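Local atomic coordinates of putative ferredoxin (Rhodopseudomonas palustris, PDB entry 4ID8), a protein that probably carries electrons as a small ferredoxin, holding a single [3Fe-4S] cluster. Residues P25-L30 with D50-A55. Sequence-based numbering, arbitrary orientation.
Sequences PELFDL and DKAWLA
Phe28 O shares Lys21 NZ with Pro25 O: the ammonium gives a hydrogen bond to each of these two carbonyl oxygens of segment 25-30, reaching them from helix 19-23, where Lys21 follows the cluster-binding Cys20. From this segment three consecutive residues, Glu26, Leu27 and Phe28, reach across to helix 49-58. There the amide of Ala55 donates a hydrogen bond to the carbonyl oxygen of Lys51 (N to O 3.0 Å), a helical bond between two residues on the side turned to residues 25-30. The Ala52 methyl lies off to one flank of the line joining their CB atoms, and Leu27 meets it there through one branch: Leu27 CD1 lies 4.0 Å from Ala52 CB and equally near Ala52 CA, resting against the helix backbone as well as the methyl. With CD1 carried anti to CA (chi2 173°), the leucine extends fully toward the helix. One turn further along, Ala55 CB presses obliquely on the outer end of the Phe28 ring, 3.7 Å from Phe28 CE2 and 3.9 Å from Phe28 CZ. Thus the turn at residues 26-27 and the first residue of strand 28-30, paired antiparallel with 36-38, pack on the helix that leads directly to Cys59, a cluster-binding residue of this single-cluster ferredoxin domain. Phe28 also touches Ile7, Val9 and Ile64 of the other two-stranded sheet, and its side chain lies about 4 Å from that of Cys20 and about 6 Å from the cluster. At the more open margin, Glu26 OE1 approaches the aliphatic Lys51 CD at 4.3 Å. The lysine runs extended to CE, where the last torsion (-30°) turns NZ away, leaving Lys51 NZ 6.1 Å from Glu26 OE2, too far for a salt bridge.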
ATOM      1  N   PRO A  25      -1.415  -6.677  -5.001  1.00 26.47           N
ATOM      2  CA  PRO A  25      -0.284  -7.538  -4.694  1.00 26.04           C
ATOM      3  C   PRO A  25       0.974  -6.974  -5.311  1.00 26.02           C
ATOM      4  O   PRO A  25       2.072  -7.126  -4.779  1.00 25.31           O
ATOM      5  CB  PRO A  25      -0.646  -8.876  -5.376  1.00 25.86           C
ATOM      6  CG  PRO A  25      -2.039  -8.773  -5.815  1.00 25.98           C
ATOM      7  CD  PRO A  25      -2.476  -7.383  -5.758  1.00 25.90           C
ATOM      8  N   GLU A  26       0.780  -6.280  -6.422  1.00 26.49           N
ATOM      9  CA  GLU A  26       1.832  -5.694  -7.236  1.00 26.53           C
ATOM     10  C   GLU A  26       2.480  -4.514  -6.547  1.00 25.47           C
ATOM     11  O   GLU A  26       3.583  -4.149  -6.883  1.00 26.71           O
ATOM     12  CB  GLU A  26       1.271  -5.251  -8.612  1.00 27.05           C
ATOM     13  CG  GLU A  26       0.422  -6.304  -9.375  1.00 30.31           C
ATOM     14  CD  GLU A  26      -1.120  -6.201  -9.125  1.00 36.11           C
ATOM     15  OE1 GLU A  26      -1.580  -5.486  -8.196  1.00 32.18           O
ATOM     16  OE2 GLU A  26      -1.888  -6.852  -9.885  1.00 39.13           O
ATOM     17  N   LEU A  27       1.822  -3.925  -5.567  1.00 23.60           N
ATOM     18  CA  LEU A  27       2.294  -2.693  -5.015  1.00 21.41           C
ATOM     19  C   LEU A  27       2.825  -2.781  -3.578  1.00 21.40           C
ATOM     20  O   LEU A  27       3.577  -1.906  -3.161  1.00 21.72           O
ATOM     21  CB  LEU A  27       1.143  -1.661  -5.113  1.00 22.05           C
ATOM     22  CG  LEU A  27       0.746  -1.077  -6.477  1.00 21.70           C
ATOM     23  CD1 LEU A  27      -0.487  -0.254  -6.354  1.00 21.01           C
ATOM     24  CD2 LEU A  27       1.899  -0.211  -7.045  1.00 21.24           C
ATOM     25  N   PHE A  28       2.379  -3.786  -2.816  1.00 20.62           N
ATOM     26  CA  PHE A  28       2.783  -4.031  -1.416  1.00 20.54           C
ATOM     27  C   PHE A  28       3.421  -5.408  -1.247  1.00 20.28           C
ATOM     28  O   PHE A  28       3.095  -6.325  -1.973  1.00 19.47           O
ATOM     29  CB  PHE A  28       1.580  -3.885  -0.505  1.00 19.25           C
ATOM     30  CG  PHE A  28       0.839  -2.567  -0.710  1.00 19.53           C
ATOM     31  CD1 PHE A  28       1.148  -1.455   0.059  1.00 18.78           C
ATOM     32  CD2 PHE A  28      -0.154  -2.443  -1.682  1.00 16.40           C
ATOM     33  CE1 PHE A  28       0.489  -0.247  -0.154  1.00 19.02           C
ATOM     34  CE2 PHE A  28      -0.784  -1.246  -1.900  1.00 16.54           C
ATOM     35  CZ  PHE A  28      -0.477  -0.148  -1.131  1.00 15.84           C
ATOM     36  N   ASP A  29       4.402  -5.494  -0.358  1.00 21.04           N
ATOM     37  CA  ASP A  29       4.902  -6.779   0.176  1.00 21.11           C
ATOM     38  C   ASP A  29       4.713  -6.777   1.666  1.00 20.95           C
ATOM     39  O   ASP A  29       4.767  -5.760   2.320  1.00 20.09           O
ATOM     40  CB  ASP A  29       6.383  -6.986  -0.104  1.00 20.52           C
ATOM     41  CG  ASP A  29       6.645  -7.405  -1.532  1.00 25.47           C
ATOM     42  OD1 ASP A  29       5.821  -8.141  -2.129  1.00 29.86           O
ATOM     43  OD2 ASP A  29       7.680  -7.006  -2.089  1.00 31.21           O
ATOM     44  N   LEU A  30       4.467  -7.951   2.188  1.00 21.29           N
ATOM     45  CA  LEU A  30       4.312  -8.158   3.620  1.00 21.15           C
ATOM     46  C   LEU A  30       5.569  -8.774   4.216  1.00 20.47           C
ATOM     47  O   LEU A  30       6.103  -9.749   3.666  1.00 19.92           O
ATOM     48  CB  LEU A  30       3.154  -9.120   3.871  1.00 19.43           C
ATOM     49  CG  LEU A  30       1.807  -8.720   3.368  1.00 21.08           C
ATOM     50  CD1 LEU A  30       0.976  -9.821   3.834  1.00 22.49           C
ATOM     51  CD2 LEU A  30       1.382  -7.401   4.000  1.00 19.90           C
ATOM     52  N   ASP A  50      -5.574   3.099 -10.067  1.00 26.86           N
ATOM     53  CA  ASP A  50      -6.839   2.875  -9.391  1.00 28.31           C
ATOM     54  C   ASP A  50      -6.751   1.898  -8.218  1.00 27.91           C
ATOM     55  O   ASP A  50      -7.422   2.106  -7.206  1.00 28.60           O
ATOM     56  CB  ASP A  50      -7.904   2.364 -10.381  1.00 29.67           C
ATOM     57  CG  ASP A  50      -8.415   3.455 -11.340  1.00 32.39           C
ATOM     58  OD1 ASP A  50      -8.228   4.676 -11.044  1.00 33.55           O
ATOM     59  OD2 ASP A  50      -8.999   3.043 -12.378  1.00 36.47           O
ATOM     60  N   LYS A  51      -5.967   0.841  -8.350  1.00 25.96           N
ATOM     61  CA  LYS A  51      -5.795  -0.085  -7.241  1.00 25.54           C
ATOM     62  C   LYS A  51      -5.045   0.514  -6.080  1.00 24.50           C
ATOM     63  O   LYS A  51      -5.186   0.121  -4.957  1.00 26.15           O
ATOM     64  CB  LYS A  51      -5.022  -1.268  -7.745  1.00 25.39           C
ATOM     65  CG  LYS A  51      -5.855  -2.100  -8.624  1.00 27.87           C
ATOM     66  CD  LYS A  51      -5.006  -3.106  -9.357  1.00 35.79           C
ATOM     67  CE  LYS A  51      -5.845  -3.908 -10.393  1.00 39.47           C
ATOM     68  NZ  LYS A  51      -7.279  -4.031  -9.928  1.00 41.81           N
ATOM     69  N   ALA A  52      -4.166   1.433  -6.388  1.00 23.73           N
ATOM     70  CA  ALA A  52      -3.519   2.245  -5.428  1.00 22.87           C
ATOM     71  C   ALA A  52      -4.500   3.019  -4.535  1.00 22.87           C
ATOM     72  O   ALA A  52      -4.530   2.814  -3.334  1.00 22.57           O
ATOM     73  CB  ALA A  52      -2.561   3.191  -6.159  1.00 23.52           C
ATOM     74  N   TRP A  53      -5.287   3.901  -5.126  1.00 22.42           N
ATOM     75  CA  TRP A  53      -6.293   4.660  -4.383  1.00 23.97           C
ATOM     76  C   TRP A  53      -7.280   3.780  -3.613  1.00 24.75           C
ATOM     77  O   TRP A  53      -7.777   4.178  -2.567  1.00 25.83           O
ATOM     78  CB  TRP A  53      -7.063   5.608  -5.298  1.00 22.95           C
ATOM     79  CG  TRP A  53      -6.249   6.744  -5.814  1.00 23.32           C
ATOM     80  CD1 TRP A  53      -5.894   6.941  -7.096  1.00 20.89           C
ATOM     81  CD2 TRP A  53      -5.685   7.833  -5.058  1.00 23.90           C
ATOM     82  NE1 TRP A  53      -5.147   8.080  -7.211  1.00 23.17           N
ATOM     83  CE2 TRP A  53      -4.987   8.649  -5.976  1.00 25.88           C
ATOM     84  CE3 TRP A  53      -5.691   8.188  -3.702  1.00 26.12           C
ATOM     85  CZ2 TRP A  53      -4.294   9.826  -5.593  1.00 23.92           C
ATOM     86  CZ3 TRP A  53      -4.998   9.376  -3.307  1.00 27.70           C
ATOM     87  CH2 TRP A  53      -4.302  10.158  -4.262  1.00 27.47           C
ATOM     88  N   LEU A  54      -7.560   2.594  -4.130  1.00 26.19           N
ATOM     89  CA  LEU A  54      -8.413   1.619  -3.430  1.00 27.81           C
ATOM     90  C   LEU A  54      -7.767   1.032  -2.201  1.00 27.14           C
ATOM     91  O   LEU A  54      -8.414   0.977  -1.170  1.00 27.39           O
ATOM     92  CB  LEU A  54      -8.857   0.478  -4.338  1.00 27.79           C
ATOM     93  CG  LEU A  54      -9.612   1.129  -5.461  1.00 32.74           C
ATOM     94  CD1 LEU A  54      -9.863   0.117  -6.622  1.00 39.94           C
ATOM     95  CD2 LEU A  54     -10.907   1.850  -4.967  1.00 34.59           C
ATOM     96  N   ALA A  55      -6.515   0.578  -2.343  1.00 25.94           N
ATOM     97  CA  ALA A  55      -5.766   0.068  -1.220  1.00 24.88           C
ATOM     98  C   ALA A  55      -5.754   1.128  -0.122  1.00 25.04           C
ATOM     99  O   ALA A  55      -6.093   0.860   1.050  1.00 24.30           O
ATOM    100  CB  ALA A  55      -4.363  -0.360  -1.643  1.00 23.84           C
TER